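Nucleotidyl transferase AbiEii/AbiGii toxin family protein (Mycobacterium tuberculosis, PDB 6Y56) acts as a nucleotidyltransferase toxin of a toxin-antitoxin system, probably blocking growth by modifying and thereby inactivating the acceptor stems of tRNA. Local coordinates at residues G2-V8 with I147-Y151; L183-N187 with W252-V256. One frame throughout, in Å; residues are numbered along the deposited sequence.

The two contacts lie in different parts of the chain and share no atoms: their centres are 31 Å apart and their nearest atoms about 16 Å apart. Contact 1, centred about 25 Å from the centre of the chain, fastens the N-terminal residues to the loop between strands 138-141 and 157-160. Contact 2, at about 15 Å, is more deeply buried and packs helix 180-189 against helix 249-259; from helix 163-174 onward the chain forms helices and no strands, and contact 2 belongs to this helical region. Contact 1 closes before contact 2 opens. Neither includes a bound nucleotide or metal, and both are best read as packing within the nucleotidyltransferase fold.

Contact 1 (G2-V8 with I147-Y151); sequences GLTRALV and IHKAY
G2-V8 runs extended through L3 and T4 and turns into a helix at R5, which continues beyond V8; I147-A150 ends a 3-10 segment begun earlier in the chain, with A150 N hydrogen-bonded to I147 O at 2.9 Å, and Y151 follows it. The capped start of helix 5-11 thus packs on the loop between strands 138-141 and 157-160. The backbones come closest where G2 faces A150, with CA atoms 4.4 Å apart, and diverge to 6.7 Å between the CA atoms of L7 and I147. G2 CA makes a CH-O contact of 3.4 Å with A150 O; a beta carbon here would collide with that oxygen, so glycine suits the place. L3 (phi/psi -75/142, rotamer mt) sends CD2 into the gap, 3.8 Å from I147 CG1, 4.1 Å from A150 CB and 4.0 Å from Y151 CE1, at the edge of the tyrosine ring. L3 N is too far from A150 O for a direct bond, so a water spans them, 3.2 Å from L3 N and 2.8 Å from A150 O. T4 is the N-cap: its p rotamer lets OG1 accept from L7 N at 3.1 Å. One turn on, L7 CD1 lies 3.9 Å from A150 CB, while I147 CD1 approaches L7 O at 3.5 Å and V8 CG2 at 4.1 Å. Away from this apolar patch, the Y151 hydroxyl hydrogen-bonds to D29 on helix 19-38, which also meets V8 through Y19. Aliphatic side chains and the Y151 ring edge make this interface one of apolar burial and shape; its one polar link is the water accepting from L3 N and donating to A150 O.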
loop_
_atom_site.group_PDB
_atom_site.type_symbol
_atom_site.label_atom_id
_atom_site.label_comp_id
_atom_site.label_asym_id
_atom_site.label_seq_id
_atom_site.Cartn_x
_atom_site.Cartn_y
_atom_site.Cartn_z
ATOM N N GLY A 2 -29.468 0.297 2.260
ATOM C CA GLY A 2 -28.510 0.072 1.193
ATOM C C GLY A 2 -27.815 -1.278 1.262
ATOM O O GLY A 2 -28.136 -2.199 0.508
ATOM N N LEU A 3 -26.862 -1.393 2.181
ATOM C CA LEU A 3 -26.004 -2.569 2.238
ATOM C C LEU A 3 -26.740 -3.766 2.829
ATOM O O LEU A 3 -27.536 -3.630 3.764
ATOM C CB LEU A 3 -24.764 -2.269 3.078
ATOM C CG LEU A 3 -23.799 -1.271 2.444
ATOM C CD1 LEU A 3 -22.773 -0.800 3.454
ATOM C CD2 LEU A 3 -23.116 -1.900 1.243
ATOM N N THR A 4 -26.463 -4.945 2.272
ATOM C CA THR A 4 -27.020 -6.209 2.735
ATOM C C THR A 4 -25.942 -7.278 2.615
ATOM O O THR A 4 -24.951 -7.103 1.903
ATOM C CB THR A 4 -28.195 -6.671 1.863
ATOM O OG1 THR A 4 -27.719 -6.935 0.537
ATOM C CG2 THR A 4 -29.295 -5.617 1.807
ATOM N N ARG A 5 -26.153 -8.401 3.307
ATOM C CA ARG A 5 -25.239 -9.534 3.182
ATOM C C ARG A 5 -25.135 -10.009 1.739
ATOM O O ARG A 5 -24.049 -10.371 1.277
ATOM C CB ARG A 5 -25.685 -10.684 4.088
ATOM C CG ARG A 5 -24.823 -11.939 3.958
ATOM C CD ARG A 5 -24.910 -12.841 5.183
ATOM N NE ARG A 5 -23.627 -12.947 5.875
ATOM C CZ ARG A 5 -23.466 -13.461 7.092
ATOM N NH1 ARG A 5 -24.512 -13.919 7.772
ATOM N NH2 ARG A 5 -22.257 -13.507 7.637
ATOM N N ALA A 6 -26.253 -10.012 1.008
ATOM C CA ALA A 6 -26.217 -10.479 -0.373
ATOM C C ALA A 6 -25.363 -9.566 -1.246
ATOM O O ALA A 6 -24.659 -10.040 -2.143
ATOM C CB ALA A 6 -27.636 -10.616 -0.928
ATOM N N LEU A 7 -25.403 -8.258 -0.995
ATOM C CA LEU A 7 -24.578 -7.341 -1.775
ATOM C C LEU A 7 -23.102 -7.525 -1.449
ATOM O O LEU A 7 -22.255 -7.512 -2.350
ATOM C CB LEU A 7 -25.005 -5.896 -1.528
ATOM C CG LEU A 7 -26.254 -5.430 -2.278
ATOM C CD1 LEU A 7 -26.644 -4.022 -1.865
ATOM C CD2 LEU A 7 -26.031 -5.499 -3.777
ATOM N N VAL A 8 -22.777 -7.716 -0.170
ATOM C CA VAL A 8 -21.383 -7.945 0.206
ATOM C C VAL A 8 -20.888 -9.275 -0.348
ATOM O O VAL A 8 -19.760 -9.375 -0.846
ATOM C CB VAL A 8 -21.209 -7.828 1.731
ATOM C CG1 VAL A 8 -19.753 -8.154 2.143
ATOM C CG2 VAL A 8 -21.610 -6.435 2.200
ATOM N N ILE A 147 -21.188 -2.052 -5.681
ATOM C CA ILE A 147 -21.659 -1.912 -4.312
ATOM C C ILE A 147 -21.619 -0.467 -3.836
ATOM O O ILE A 147 -22.347 -0.113 -2.909
ATOM C CB ILE A 147 -20.877 -2.849 -3.366
ATOM C CG1 ILE A 147 -21.642 -3.072 -2.051
ATOM C CG2 ILE A 147 -19.437 -2.320 -3.144
ATOM C CD1 ILE A 147 -21.224 -4.311 -1.288
ATOM N N HIS A 148 -20.799 0.389 -4.455
ATOM C CA HIS A 148 -20.747 1.786 -4.031
ATOM C C HIS A 148 -22.097 2.472 -4.175
ATOM O O HIS A 148 -22.370 3.450 -3.474
ATOM C CB HIS A 148 -19.703 2.570 -4.826
ATOM C CG HIS A 148 -18.305 2.058 -4.669
ATOM N ND1 HIS A 148 -17.279 2.472 -5.488
ATOM C CD2 HIS A 148 -17.758 1.191 -3.787
ATOM C CE1 HIS A 148 -16.158 1.880 -5.119
ATOM N NE2 HIS A 148 -16.421 1.090 -4.095
ATOM N N LYS A 149 -22.949 1.977 -5.077
ATOM C CA LYS A 149 -24.272 2.573 -5.250
ATOM C C LYS A 149 -25.148 2.413 -4.014
ATOM O O LYS A 149 -26.142 3.133 -3.872
ATOM C CB LYS A 149 -24.968 1.952 -6.466
ATOM C CG LYS A 149 -24.300 2.271 -7.792
ATOM C CD LYS A 149 -25.194 1.894 -8.965
ATOM C CE LYS A 149 -24.946 0.458 -9.402
ATOM N NZ LYS A 149 -26.175 -0.384 -9.352
ATOM N N ALA A 150 -24.805 1.500 -3.116
ATOM C CA ALA A 150 -25.610 1.262 -1.926
ATOM C C ALA A 150 -25.158 2.063 -0.712
ATOM O O ALA A 150 -25.769 1.932 0.358
ATOM C CB ALA A 150 -25.617 -0.227 -1.575
ATOM N N TYR A 151 -24.117 2.891 -0.846
ATOM C CA TYR A 151 -23.509 3.507 0.330
ATOM C C TYR A 151 -24.351 4.643 0.902
ATOM O O TYR A 151 -24.369 4.846 2.120
ATOM C CB TYR A 151 -22.114 4.037 -0.010
ATOM C CG TYR A 151 -21.036 2.983 -0.152
ATOM C CD1 TYR A 151 -21.323 1.629 -0.016
ATOM C CD2 TYR A 151 -19.723 3.355 -0.420
ATOM C CE1 TYR A 151 -20.323 0.666 -0.145
ATOM C CE2 TYR A 151 -18.732 2.408 -0.557
ATOM C CZ TYR A 151 -19.027 1.073 -0.406
ATOM O OH TYR A 151 -18.018 0.143 -0.538
HETATM O O HOH W 1 -25.826 1.511 3.104
#

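Contact 2 (L183-N187 with W252-V256); sequences LYDLN and WEARV
L183-N187 of helix 180-189 and W252-V256 of helix 249-259 cross at +51°, their axes 9.0 Å apart at closest approach, converging where N187 and V256 have CA atoms 5.6 Å apart. W252 (chi1 m) lays its indole along the other helix, a broad flat face onto which Y184 turns a ring edge in a T-shaped stack, centroids 5.2 Å apart and planes at 86°, with Y184 CD2 3.6 Å from W252 CH2. N187 (chi1 t) reaches the same indole, ND2 3.5 Å from W252 CD1, while its carbonyl O, near the end of helix 180-189, accepts from R255 NH1 at 3.0 Å, within reach of the long arginine. N187 OD1 sits over the R255 guanidinium face. Branched L183 (tp) and V256 fill the space between the helices, L183 CG 3.8 Å from W252 CB and CD1 4.0 Å from V256 CG2, a methyl that also packs 3.8 Å from L186 CB. D185 points away, salt-bridged to K170 and R64. This helix-helix packing thus pairs an aromatic and aliphatic core with a single arginine-carbonyl hydrogen bond at its more exposed rim.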
loop_
_atom_site.group_PDB
_atom_site.type_symbol
_atom_site.label_atom_id
_atom_site.label_comp_id
_atom_site.label_asym_id
_atom_site.label_seq_id
_atom_site.Cartn_x
_atom_site.Cartn_y
_atom_site.Cartn_z
ATOM N N LEU A 183 4.034 -9.482 -4.318
ATOM C CA LEU A 183 4.197 -10.114 -5.625
ATOM C C LEU A 183 2.972 -9.879 -6.503
ATOM O O LEU A 183 3.097 -9.555 -7.690
ATOM C CB LEU A 183 4.434 -11.611 -5.433
ATOM C CG LEU A 183 4.502 -12.473 -6.699
ATOM C CD1 LEU A 183 5.689 -12.060 -7.566
ATOM C CD2 LEU A 183 4.592 -13.939 -6.319
ATOM N N TYR A 184 1.775 -10.051 -5.938
ATOM C CA TYR A 184 0.554 -9.786 -6.690
ATOM C C TYR A 184 0.531 -8.352 -7.218
ATOM O O TYR A 184 0.194 -8.101 -8.382
ATOM C CB TYR A 184 -0.676 -10.056 -5.810
ATOM C CG TYR A 184 -1.962 -9.761 -6.529
ATOM C CD1 TYR A 184 -2.493 -8.471 -6.561
ATOM C CD2 TYR A 184 -2.628 -10.762 -7.226
ATOM C CE1 TYR A 184 -3.654 -8.192 -7.242
ATOM C CE2 TYR A 184 -3.799 -10.491 -7.915
ATOM C CZ TYR A 184 -4.297 -9.204 -7.926
ATOM O OH TYR A 184 -5.458 -8.935 -8.624
ATOM N N ASP A 185 0.840 -7.384 -6.351
ATOM C CA ASP A 185 0.778 -5.984 -6.762
ATOM C C ASP A 185 1.821 -5.678 -7.829
ATOM O O ASP A 185 1.535 -4.961 -8.791
ATOM C CB ASP A 185 0.941 -5.067 -5.548
ATOM C CG ASP A 185 -0.211 -5.177 -4.551
ATOM O OD1 ASP A 185 -1.301 -5.700 -4.892
ATOM O OD2 ASP A 185 -0.003 -4.735 -3.401
ATOM N N LEU A 186 3.024 -6.235 -7.683
ATOM C CA LEU A 186 4.056 -6.033 -8.694
ATOM C C LEU A 186 3.654 -6.652 -10.019
ATOM O O LEU A 186 4.007 -6.123 -11.081
ATOM C CB LEU A 186 5.384 -6.619 -8.216
ATOM C CG LEU A 186 6.086 -5.773 -7.152
ATOM C CD1 LEU A 186 7.220 -6.576 -6.555
ATOM C CD2 LEU A 186 6.594 -4.479 -7.750
ATOM N N ASN A 187 2.919 -7.771 -9.976
ATOM C CA ASN A 187 2.408 -8.362 -11.207
ATOM C C ASN A 187 1.464 -7.411 -11.931
ATOM O O ASN A 187 1.448 -7.383 -13.167
ATOM C CB ASN A 187 1.735 -9.701 -10.902
ATOM C CG ASN A 187 1.264 -10.416 -12.151
ATOM O OD1 ASN A 187 2.074 -10.919 -12.924
ATOM N ND2 ASN A 187 -0.046 -10.468 -12.350
ATOM N N TRP A 252 3.089 -15.223 -11.562
ATOM C CA TRP A 252 3.408 -13.872 -11.106
ATOM C C TRP A 252 4.909 -13.687 -10.924
ATOM O O TRP A 252 5.472 -12.667 -11.339
ATOM C CB TRP A 252 2.689 -13.584 -9.789
ATOM C CG TRP A 252 1.197 -13.696 -9.827
ATOM C CD1 TRP A 252 0.388 -13.663 -10.922
ATOM C CD2 TRP A 252 0.341 -13.879 -8.698
ATOM N NE1 TRP A 252 -0.925 -13.808 -10.543
ATOM C CE2 TRP A 252 -0.979 -13.953 -9.181
ATOM C CE3 TRP A 252 0.568 -14.005 -7.326
ATOM C CZ2 TRP A 252 -2.073 -14.124 -8.333
ATOM C CZ3 TRP A 252 -0.516 -14.169 -6.485
ATOM C CH2 TRP A 252 -1.816 -14.242 -6.996
ATOM N N GLU A 253 5.572 -14.647 -10.270
ATOM C CA GLU A 253 7.009 -14.537 -10.045
ATOM C C GLU A 253 7.757 -14.408 -11.363
ATOM O O GLU A 253 8.677 -13.591 -11.484
ATOM C CB GLU A 253 7.512 -15.753 -9.265
ATOM C CG GLU A 253 8.940 -15.620 -8.742
ATOM C CD GLU A 253 10.003 -15.996 -9.777
ATOM O OE1 GLU A 253 11.172 -15.605 -9.589
ATOM O OE2 GLU A 253 9.667 -16.668 -10.772
ATOM N N ALA A 254 7.369 -15.205 -12.360
ATOM C CA ALA A 254 8.048 -15.163 -13.650
ATOM C C ALA A 254 7.830 -13.830 -14.348
ATOM O O ALA A 254 8.782 -13.251 -14.887
ATOM C CB ALA A 254 7.579 -16.320 -14.531
ATOM N N ARG A 255 6.587 -13.329 -14.359
ATOM C CA ARG A 255 6.318 -12.067 -15.038
ATOM C C ARG A 255 7.037 -10.913 -14.356
ATOM O O ARG A 255 7.590 -10.036 -15.028
ATOM C CB ARG A 255 4.816 -11.770 -15.118
ATOM C CG ARG A 255 4.529 -10.527 -15.968
ATOM C CD ARG A 255 3.213 -9.840 -15.649
ATOM N NE ARG A 255 2.101 -10.443 -16.376
ATOM C CZ ARG A 255 0.825 -10.124 -16.187
ATOM N NH1 ARG A 255 0.495 -9.195 -15.297
ATOM N NH2 ARG A 255 -0.123 -10.730 -16.893
ATOM N N VAL A 256 7.039 -10.900 -13.021
ATOM C CA VAL A 256 7.694 -9.822 -12.278
ATOM C C VAL A 256 9.201 -9.858 -12.509
ATOM O O VAL A 256 9.824 -8.840 -12.824
ATOM C CB VAL A 256 7.317 -9.906 -10.784
ATOM C CG1 VAL A 256 8.243 -9.038 -9.914
ATOM C CG2 VAL A 256 5.855 -9.510 -10.580
#